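Local structure of glutathione S-transferase delta (Bombyx mori, 3VK9) at residues A[15-27]-A[70-84]. The protein probably transfers glutathione to electrophilic compounds, as a delta-class glutathione transferase that works as a homodimer. Numbering follows the deposited sequence. Where two conformers were deposited one is given.
Sequences RAVLLTAKALNLN and IITYLVNKYAKGSSL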
loop_
_atom_site.group_PDB
_atom_site.type_symbol
_atom_site.label_atom_id
_atom_site.label_comp_id
_atom_site.label_asym_id
_atom_site.label_seq_id
_atom_site.Cartn_x
_atom_site.Cartn_y
_atom_site.Cartn_z
ATOM N N ARG A 15 -10.797 8.690 -7.925
ATOM C CA ARG A 15 -10.259 9.872 -8.583
ATOM C C ARG A 15 -8.806 9.671 -9.041
ATOM O O ARG A 15 -8.372 10.261 -10.025
ATOM C CB ARG A 15 -10.408 11.107 -7.674
ATOM C CG ARG A 15 -11.886 11.530 -7.497
ATOM C CD ARG A 15 -12.065 12.794 -6.651
ATOM N NE ARG A 15 -12.294 12.484 -5.244
ATOM C CZ ARG A 15 -11.451 12.774 -4.264
ATOM N NH1 ARG A 15 -10.300 13.402 -4.525
ATOM N NH2 ARG A 15 -11.768 12.458 -3.015
ATOM N N ALA A 16 -8.048 8.864 -8.310
ATOM C CA ALA A 16 -6.686 8.536 -8.726
ATOM C C ALA A 16 -6.719 7.880 -10.104
ATOM O O ALA A 16 -5.926 8.208 -11.000
ATOM C CB ALA A 16 -6.022 7.612 -7.717
ATOM N N VAL A 17 -7.666 6.969 -10.281
ATOM C CA VAL A 17 -7.798 6.287 -11.556
ATOM C C VAL A 17 -8.350 7.210 -12.650
ATOM O O VAL A 17 -7.895 7.158 -13.788
ATOM C CB VAL A 17 -8.659 5.007 -11.413
ATOM C CG1 VAL A 17 -8.806 4.331 -12.739
ATOM C CG2 VAL A 17 -8.032 4.071 -10.373
ATOM N N LEU A 18 -9.337 8.037 -12.321
ATOM C CA LEU A 18 -9.854 8.983 -13.311
ATOM C C LEU A 18 -8.725 9.898 -13.795
ATOM O O LEU A 18 -8.573 10.123 -14.981
ATOM C CB LEU A 18 -11.039 9.780 -12.752
ATOM C CG LEU A 18 -12.235 8.867 -12.461
ATOM C CD1 LEU A 18 -13.315 9.567 -11.620
ATOM C CD2 LEU A 18 -12.799 8.334 -13.771
ATOM N N LEU A 19 -7.906 10.384 -12.872
ATOM C CA LEU A 19 -6.739 11.183 -13.239
ATOM C C LEU A 19 -5.761 10.461 -14.180
ATOM O O LEU A 19 -5.283 11.034 -15.165
ATOM C CB LEU A 19 -6.002 11.642 -11.980
ATOM C CG LEU A 19 -6.689 12.746 -11.162
ATOM C CD1 LEU A 19 -6.055 12.872 -9.771
ATOM C CD2 LEU A 19 -6.674 14.055 -11.901
ATOM N N THR A 20 -5.455 9.210 -13.854
ATOM C CA THR A 20 -4.500 8.432 -14.628
ATOM C C THR A 20 -5.063 8.185 -16.021
ATOM O O THR A 20 -4.336 8.247 -17.008
ATOM C CB THR A 20 -4.170 7.104 -13.931
ATOM O OG1 THR A 20 -3.531 7.367 -12.667
ATOM C CG2 THR A 20 -3.238 6.240 -14.811
ATOM N N ALA A 21 -6.366 7.935 -16.103
ATOM C CA ALA A 21 -7.001 7.727 -17.398
ATOM C C ALA A 21 -6.932 8.989 -18.259
ATOM O O ALA A 21 -6.686 8.918 -19.475
ATOM C CB ALA A 21 -8.456 7.239 -17.226
ATOM N N LYS A 22 -7.170 10.145 -17.647
ATOM C CA LYS A 22 -7.061 11.410 -18.370
ATOM C C LYS A 22 -5.635 11.645 -18.834
ATOM O O LYS A 22 -5.414 12.036 -19.966
ATOM C CB LYS A 22 -7.540 12.586 -17.512
ATOM C CG LYS A 22 -9.056 12.610 -17.315
ATOM C CD LYS A 22 -9.799 12.847 -18.624
ATOM C CE LYS A 22 -11.295 13.037 -18.348
ATOM N NZ LYS A 22 -12.086 13.391 -19.558
ATOM N N ALA A 23 -4.667 11.396 -17.957
ATOM C CA ALA A 23 -3.258 11.566 -18.315
ATOM C C ALA A 23 -2.802 10.655 -19.469
ATOM O O ALA A 23 -1.912 11.010 -20.224
ATOM C CB ALA A 23 -2.376 11.354 -17.088
ATOM N N LEU A 24 -3.398 9.472 -19.589
ATOM C CA LEU A 24 -3.099 8.562 -20.692
ATOM C C LEU A 24 -4.051 8.767 -21.895
ATOM O O LEU A 24 -3.904 8.132 -22.939
ATOM C CB LEU A 24 -3.194 7.110 -20.209
ATOM C CG LEU A 24 -2.173 6.634 -19.156
ATOM C CD1 LEU A 24 -2.509 5.227 -18.632
ATOM C CD2 LEU A 24 -0.766 6.673 -19.718
ATOM N N ASN A 25 -5.029 9.648 -21.724
ATOM C CA ASN A 25 -6.106 9.825 -22.700
ATOM C C ASN A 25 -6.783 8.504 -23.089
ATOM O O ASN A 25 -6.962 8.214 -24.271
ATOM C CB ASN A 25 -5.599 10.564 -23.951
ATOM C CG ASN A 25 -6.728 10.934 -24.908
ATOM O OD1 ASN A 25 -7.850 11.148 -24.482
ATOM N ND2 ASN A 25 -6.429 11.006 -26.199
ATOM N N LEU A 26 -7.140 7.706 -22.084
ATOM C CA LEU A 26 -7.903 6.474 -22.275
ATOM C C LEU A 26 -9.404 6.715 -22.269
ATOM O O LEU A 26 -9.887 7.683 -21.701
ATOM C CB LEU A 26 -7.614 5.474 -21.157
ATOM C CG LEU A 26 -6.187 5.069 -20.835
ATOM C CD1 LEU A 26 -6.232 3.925 -19.799
ATOM C CD2 LEU A 26 -5.439 4.641 -22.078
ATOM N N ASN A 27 -10.139 5.803 -22.885
ATOM C CA ASN A 27 -11.590 5.816 -22.791
ATOM C C ASN A 27 -12.111 4.601 -22.037
ATOM O O ASN A 27 -12.419 3.572 -22.633
ATOM C CB ASN A 27 -12.231 5.885 -24.179
ATOM C CG ASN A 27 -13.756 5.857 -24.119
ATOM O OD1 ASN A 27 -14.357 6.023 -23.049
ATOM N ND2 ASN A 27 -14.392 5.655 -25.272
ATOM N N ILE A 70 -4.271 -0.452 -10.171
ATOM C CA ILE A 70 -4.961 -0.122 -11.419
ATOM C C ILE A 70 -4.183 0.946 -12.204
ATOM O O ILE A 70 -4.006 0.840 -13.429
ATOM C CB ILE A 70 -6.387 0.419 -11.155
ATOM C CG1 ILE A 70 -7.300 -0.667 -10.581
ATOM C CG2 ILE A 70 -6.967 1.058 -12.443
ATOM C CD1 ILE A 70 -8.659 -0.140 -10.005
ATOM N N ILE A 71 -3.733 1.987 -11.511
ATOM C CA ILE A 71 -3.071 3.086 -12.208
ATOM C C ILE A 71 -1.740 2.649 -12.813
ATOM O O ILE A 71 -1.383 3.082 -13.907
ATOM C CB ILE A 71 -2.906 4.370 -11.327
ATOM C CG1 ILE A 71 -1.942 4.120 -10.162
ATOM C CG2 ILE A 71 -4.275 4.855 -10.829
ATOM C CD1 ILE A 71 -1.900 5.231 -9.111
ATOM N N THR A 72 -1.003 1.792 -12.120
ATOM C CA THR A 72 0.243 1.310 -12.710
ATOM C C THR A 72 -0.084 0.316 -13.827
ATOM O O THR A 72 0.604 0.287 -14.846
ATOM C CB THR A 72 1.208 0.712 -11.680
ATOM O OG1 THR A 72 0.617 -0.437 -11.057
ATOM C CG2 THR A 72 1.582 1.755 -10.598
ATOM N N TYR A 73 -1.149 -0.476 -13.652
ATOM C CA TYR A 73 -1.599 -1.375 -14.723
ATOM C C TYR A 73 -1.948 -0.652 -16.042
ATOM O O TYR A 73 -1.592 -1.115 -17.119
ATOM C CB TYR A 73 -2.815 -2.187 -14.284
ATOM C CG TYR A 73 -3.453 -3.006 -15.401
ATOM C CD1 TYR A 73 -2.810 -4.133 -15.924
ATOM C CD2 TYR A 73 -4.712 -2.673 -15.918
ATOM C CE1 TYR A 73 -3.394 -4.913 -16.920
ATOM C CE2 TYR A 73 -5.316 -3.461 -16.945
ATOM C CZ TYR A 73 -4.643 -4.571 -17.432
ATOM O OH TYR A 73 -5.195 -5.361 -18.421
ATOM N N LEU A 74 -2.657 0.470 -15.944
ATOM C CA LEU A 74 -3.025 1.271 -17.118
ATOM C C LEU A 74 -1.812 1.748 -17.914
ATOM O O LEU A 74 -1.819 1.712 -19.150
ATOM C CB LEU A 74 -3.910 2.468 -16.718
ATOM C CG LEU A 74 -5.284 2.078 -16.148
ATOM C CD1 LEU A 74 -6.050 3.309 -15.681
ATOM C CD2 LEU A 74 -6.106 1.281 -17.162
ATOM N N VAL A 75 -0.775 2.194 -17.202
ATOM C CA VAL A 75 0.462 2.592 -17.846
ATOM C C VAL A 75 1.198 1.388 -18.436
ATOM O O VAL A 75 1.620 1.444 -19.586
ATOM C CB VAL A 75 1.409 3.367 -16.884
ATOM C CG1 VAL A 75 2.659 3.779 -17.608
ATOM C CG2 VAL A 75 0.711 4.571 -16.289
ATOM N N ASN A 76 1.339 0.310 -17.655
ATOM C CA ASN A 76 2.069 -0.887 -18.090
ATOM C C ASN A 76 1.441 -1.469 -19.339
ATOM O O ASN A 76 2.138 -1.953 -20.236
ATOM C CB ASN A 76 2.102 -1.979 -16.996
ATOM C CG ASN A 76 2.972 -1.602 -15.796
ATOM O OD1 ASN A 76 3.862 -0.745 -15.894
ATOM N ND2 ASN A 76 2.722 -2.261 -14.650
ATOM N N LYS A 77 0.112 -1.418 -19.382
ATOM C CA LYS A 77 -0.654 -1.942 -20.500
ATOM C C LYS A 77 -0.571 -1.052 -21.729
ATOM O O LYS A 77 -0.223 -1.524 -22.796
ATOM C CB LYS A 77 -2.137 -2.121 -20.120
ATOM C CG LYS A 77 -2.930 -2.815 -21.224
ATOM C CD LYS A 77 -4.370 -3.110 -20.845
ATOM C CE LYS A 77 -5.028 -3.930 -21.971
ATOM N NZ LYS A 77 -6.503 -3.957 -21.885
ATOM N N TYR A 78 -0.931 0.225 -21.578
ATOM C CA TYR A 78 -1.195 1.095 -22.731
ATOM C C TYR A 78 -0.032 2.021 -23.120
ATOM O O TYR A 78 0.041 2.480 -24.253
ATOM C CB TYR A 78 -2.446 1.953 -22.469
ATOM C CG TYR A 78 -3.738 1.174 -22.452
ATOM C CD1 TYR A 78 -4.304 0.690 -23.641
ATOM C CD2 TYR A 78 -4.395 0.919 -21.259
ATOM C CE1 TYR A 78 -5.477 -0.002 -23.630
ATOM C CE2 TYR A 78 -5.566 0.210 -21.236
ATOM C CZ TYR A 78 -6.107 -0.243 -22.421
ATOM O OH TYR A 78 -7.275 -0.947 -22.386
ATOM N N ALA A 79 0.866 2.302 -22.182
ATOM C CA ALA A 79 1.936 3.270 -22.437
ATOM C C ALA A 79 3.249 2.887 -21.775
ATOM O O ALA A 79 3.864 3.693 -21.079
ATOM C CB ALA A 79 1.510 4.670 -22.005
ATOM N N LYS A 80 3.655 1.637 -21.989
ATOM C CA LYS A 80 4.923 1.137 -21.474
ATOM C C LYS A 80 6.037 2.112 -21.852
ATOM O O LYS A 80 6.202 2.456 -23.017
ATOM C CB LYS A 80 5.217 -0.261 -22.032
ATOM C CG LYS A 80 6.627 -0.754 -21.748
ATOM C CD LYS A 80 6.964 -1.992 -22.569
ATOM C CE LYS A 80 8.454 -2.326 -22.485
ATOM N NZ LYS A 80 9.320 -1.202 -22.961
ATOM N N GLY A 81 6.777 2.581 -20.852
ATOM C CA GLY A 81 7.833 3.555 -21.080
ATOM C C GLY A 81 7.440 5.008 -20.852
ATOM O O GLY A 81 8.243 5.914 -21.086
ATOM N N SER A 82 6.199 5.236 -20.419
ATOM C CA SER A 82 5.707 6.583 -20.160
ATOM C C SER A 82 6.396 7.189 -18.937
ATOM O O SER A 82 6.656 6.488 -17.963
ATOM C CB SER A 82 4.189 6.553 -19.924
ATOM O OG SER A 82 3.734 7.780 -19.396
ATOM N N SER A 83 6.669 8.492 -18.988
ATOM C CA SER A 83 7.213 9.223 -17.843
ATOM C C SER A 83 6.260 9.159 -16.642
ATOM O O SER A 83 6.660 9.388 -15.512
ATOM C CB SER A 83 7.478 10.689 -18.225
ATOM O OG SER A 83 6.259 11.349 -18.530
ATOM N N LEU A 84 4.994 8.833 -16.882
ATOM C CA LEU A 84 4.052 8.677 -15.775
ATOM C C LEU A 84 4.377 7.479 -14.889
ATOM O O LEU A 84 3.914 7.413 -13.763
ATOM C CB LEU A 84 2.624 8.510 -16.280
ATOM C CG LEU A 84 1.957 9.685 -16.971
ATOM C CD1 LEU A 84 0.825 9.155 -17.842
ATOM C CD2 LEU A 84 1.448 10.692 -15.943
#
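With chi1 at -63°, Thr-20 carries OG1 beside its own backbone N and CG2 anti to it, so that hydroxyl and methyl straddle Ile-71. OG1 lies 3.2 Å from Ile-71 CG2 and donates to Ala-16 O at 3.0 Å, approaching tilted 32° from the carbonyl plane; Thr-20 N reaches that oxygen from the opposite face. The buried hydroxyl is thus satisfied within its own helix. A valine in place of Thr-20 would keep much of the bulk but probably cost Ala-16 O its hydroxyl donor, leaving the Thr-20 backbone N as the donor from its own helix. One turn earlier, CG1 and CG2 of Val-17 each lie 3.8 Å from Ile-70 CG2. Leu-24 forks: CD1 rests on the backbone and CB of Leu-74, while CD2 presses tightly on Leu-84 CD1 (3.5 Å) and touches Ala-79. Beyond the Schellman motif at Asn-25, Leu-26 lays CD2 over a face of the Tyr-78 ring in a CH-pi contact, 4.2 Å from its centroid. The axes of helices 15-24 and 70-78 approach to 9.5 Å and run nearly parallel, at 17°, with helix 156-167 touching the Thr-20 and Ile-71 side chains. Such a helix pair, packed between sheet and helical domain, characterises the thioredoxin-like N-terminal domain of glutathione transferases.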